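Local coordinates for protein choline dehydrogenase and related flavoproteins (Aspergillus oryzae, PDB 3Q9T) that oxidises formate as an FAD-dependent oxidase of the glucose-methanol-choline oxidoreductase family, carrying an 8-formyl-FAD cofactor at its catalytic site, at residues K363-E366 / E370-K373. Residues are numbered along the deposited sequence; the frame is centred on the assembly and turned at random.
Sequences KYLE and EYRK
Leu365 packs over one face of the Tyr371 ring. Its CB sits over the middle of that face, 3.6 Å from the ring centroid and almost straight above it, a CH-pi contact. Its CG comes over the same face, 3.6 Å from Tyr371 CE2. The Leu365 carbonyl also meets this side chain, with O 3.5 Å from Tyr371 CB. Tyr371 carries CG anti to the backbone N (chi1 174°), and this brings the ring beside Leu365. The Tyr371 hydroxyl is hydrogen-bonded to Asp382 OD2, outside the two segments. Pro383 and Leu455 pack on Tyr371, while Phe384 and His391 pack on Leu365, so the pair is buried.

Glu366 contributes both its backbone and its carboxylate. Its O accepts a hydrogen bond from Arg372 NH1 at 2.8 Å, nearly straight at 164°. The acceptor lies in the guanidinium plane. A bend at chi3 folds the arginine back to this carbonyl. The Glu366 carboxylate takes another course: OE2 stands at the tyrosine edge, 3.9 Å from Tyr371 CE1, with the two planes almost perpendicular. Its charge does not pair with Arg372; OE1 makes a long, weak ion pair with Lys375 instead.

This is local packing of two consecutive short helices, joining helix 362-365 to helix 369-377 across a short connection, away from the flavin site.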
loop_
_atom_site.group_PDB
_atom_site.type_symbol
_atom_site.label_atom_id
_atom_site.label_comp_id
_atom_site.label_asym_id
_atom_site.label_seq_id
_atom_site.Cartn_x
_atom_site.Cartn_y
_atom_site.Cartn_z
ATOM N N LYS A 363 5.783 19.402 -26.344
ATOM C CA LYS A 363 5.273 18.791 -27.559
ATOM C C LYS A 363 4.683 17.412 -27.253
ATOM O O LYS A 363 3.839 16.924 -27.989
ATOM C CB LYS A 363 6.347 18.720 -28.628
ATOM C CG LYS A 363 7.320 17.556 -28.438
ATOM C CD LYS A 363 8.510 17.679 -29.370
ATOM C CE LYS A 363 9.308 16.387 -29.448
ATOM N NZ LYS A 363 10.495 16.574 -30.320
ATOM N N TYR A 364 5.103 16.795 -26.152
ATOM C CA TYR A 364 4.459 15.551 -25.740
ATOM C C TYR A 364 3.117 15.864 -25.104
ATOM O O TYR A 364 2.121 15.181 -25.352
ATOM C CB TYR A 364 5.315 14.783 -24.749
ATOM C CG TYR A 364 6.570 14.213 -25.335
ATOM C CD1 TYR A 364 7.666 15.028 -25.611
ATOM C CD2 TYR A 364 6.672 12.853 -25.606
ATOM C CE1 TYR A 364 8.823 14.500 -26.147
ATOM C CE2 TYR A 364 7.827 12.317 -26.136
ATOM C CZ TYR A 364 8.898 13.137 -26.396
ATOM O OH TYR A 364 10.031 12.590 -26.937
ATOM N N LEU A 365 3.101 16.894 -24.267
ATOM C CA LEU A 365 1.888 17.281 -23.568
ATOM C C LEU A 365 0.812 17.627 -24.601
ATOM O O LEU A 365 -0.339 17.199 -24.477
ATOM C CB LEU A 365 2.159 18.468 -22.635
ATOM C CG LEU A 365 2.370 18.330 -21.111
ATOM C CD1 LEU A 365 2.455 16.924 -20.577
ATOM C CD2 LEU A 365 3.577 19.140 -20.665
ATOM N N GLU A 366 1.205 18.370 -25.635
ATOM C CA GLU A 366 0.268 18.884 -26.640
ATOM C C GLU A 366 -0.471 17.780 -27.370
ATOM O O GLU A 366 -1.535 18.012 -27.942
ATOM C CB GLU A 366 0.983 19.769 -27.672
ATOM C CG GLU A 366 1.640 21.019 -27.107
ATOM C CD GLU A 366 0.647 22.098 -26.723
ATOM O OE1 GLU A 366 1.017 23.291 -26.755
ATOM O OE2 GLU A 366 -0.501 21.757 -26.386
ATOM N N GLU A 370 -6.719 15.833 -23.237
ATOM C CA GLU A 370 -6.958 16.378 -21.906
ATOM C C GLU A 370 -5.996 17.528 -21.504
ATOM O O GLU A 370 -6.445 18.558 -21.009
ATOM C CB GLU A 370 -6.997 15.268 -20.853
ATOM C CG GLU A 370 -7.394 15.786 -19.479
ATOM C CD GLU A 370 -7.451 14.702 -18.415
ATOM O OE1 GLU A 370 -7.196 15.032 -17.231
ATOM O OE2 GLU A 370 -7.749 13.532 -18.757
ATOM N N TYR A 371 -4.691 17.369 -21.717
ATOM C CA TYR A 371 -3.776 18.484 -21.437
ATOM C C TYR A 371 -4.145 19.714 -22.248
ATOM O O TYR A 371 -4.146 20.829 -21.724
ATOM C CB TYR A 371 -2.300 18.136 -21.692
ATOM C CG TYR A 371 -1.399 19.346 -21.541
ATOM C CD1 TYR A 371 -1.126 20.181 -22.621
ATOM C CD2 TYR A 371 -0.854 19.680 -20.310
ATOM C CE1 TYR A 371 -0.311 21.289 -22.492
ATOM C CE2 TYR A 371 -0.044 20.796 -20.164
ATOM C CZ TYR A 371 0.220 21.595 -21.259
ATOM O OH TYR A 371 1.018 22.696 -21.110
ATOM N N ARG A 372 -4.451 19.512 -23.525
ATOM C CA ARG A 372 -4.790 20.626 -24.401
ATOM C C ARG A 372 -5.972 21.406 -23.837
ATOM O O ARG A 372 -5.929 22.635 -23.748
ATOM C CB ARG A 372 -5.102 20.142 -25.834
ATOM C CG ARG A 372 -3.871 19.845 -26.677
ATOM C CD ARG A 372 -4.180 19.786 -28.187
ATOM N NE ARG A 372 -5.326 18.931 -28.491
ATOM C CZ ARG A 372 -5.253 17.624 -28.709
ATOM N NH1 ARG A 372 -4.086 16.997 -28.658
ATOM N NH2 ARG A 372 -6.357 16.941 -28.971
ATOM N N LYS A 373 -7.024 20.687 -23.461
ATOM C CA LYS A 373 -8.207 21.290 -22.846
ATOM C C LYS A 373 -7.890 22.003 -21.515
ATOM O O LYS A 373 -8.388 23.096 -21.248
ATOM C CB LYS A 373 -9.263 20.210 -22.616
ATOM C CG LYS A 373 -10.537 20.719 -21.983
ATOM C CD LYS A 373 -11.352 19.583 -21.388
ATOM C CE LYS A 373 -11.729 18.553 -22.436
ATOM N NZ LYS A 373 -12.103 17.258 -21.785
#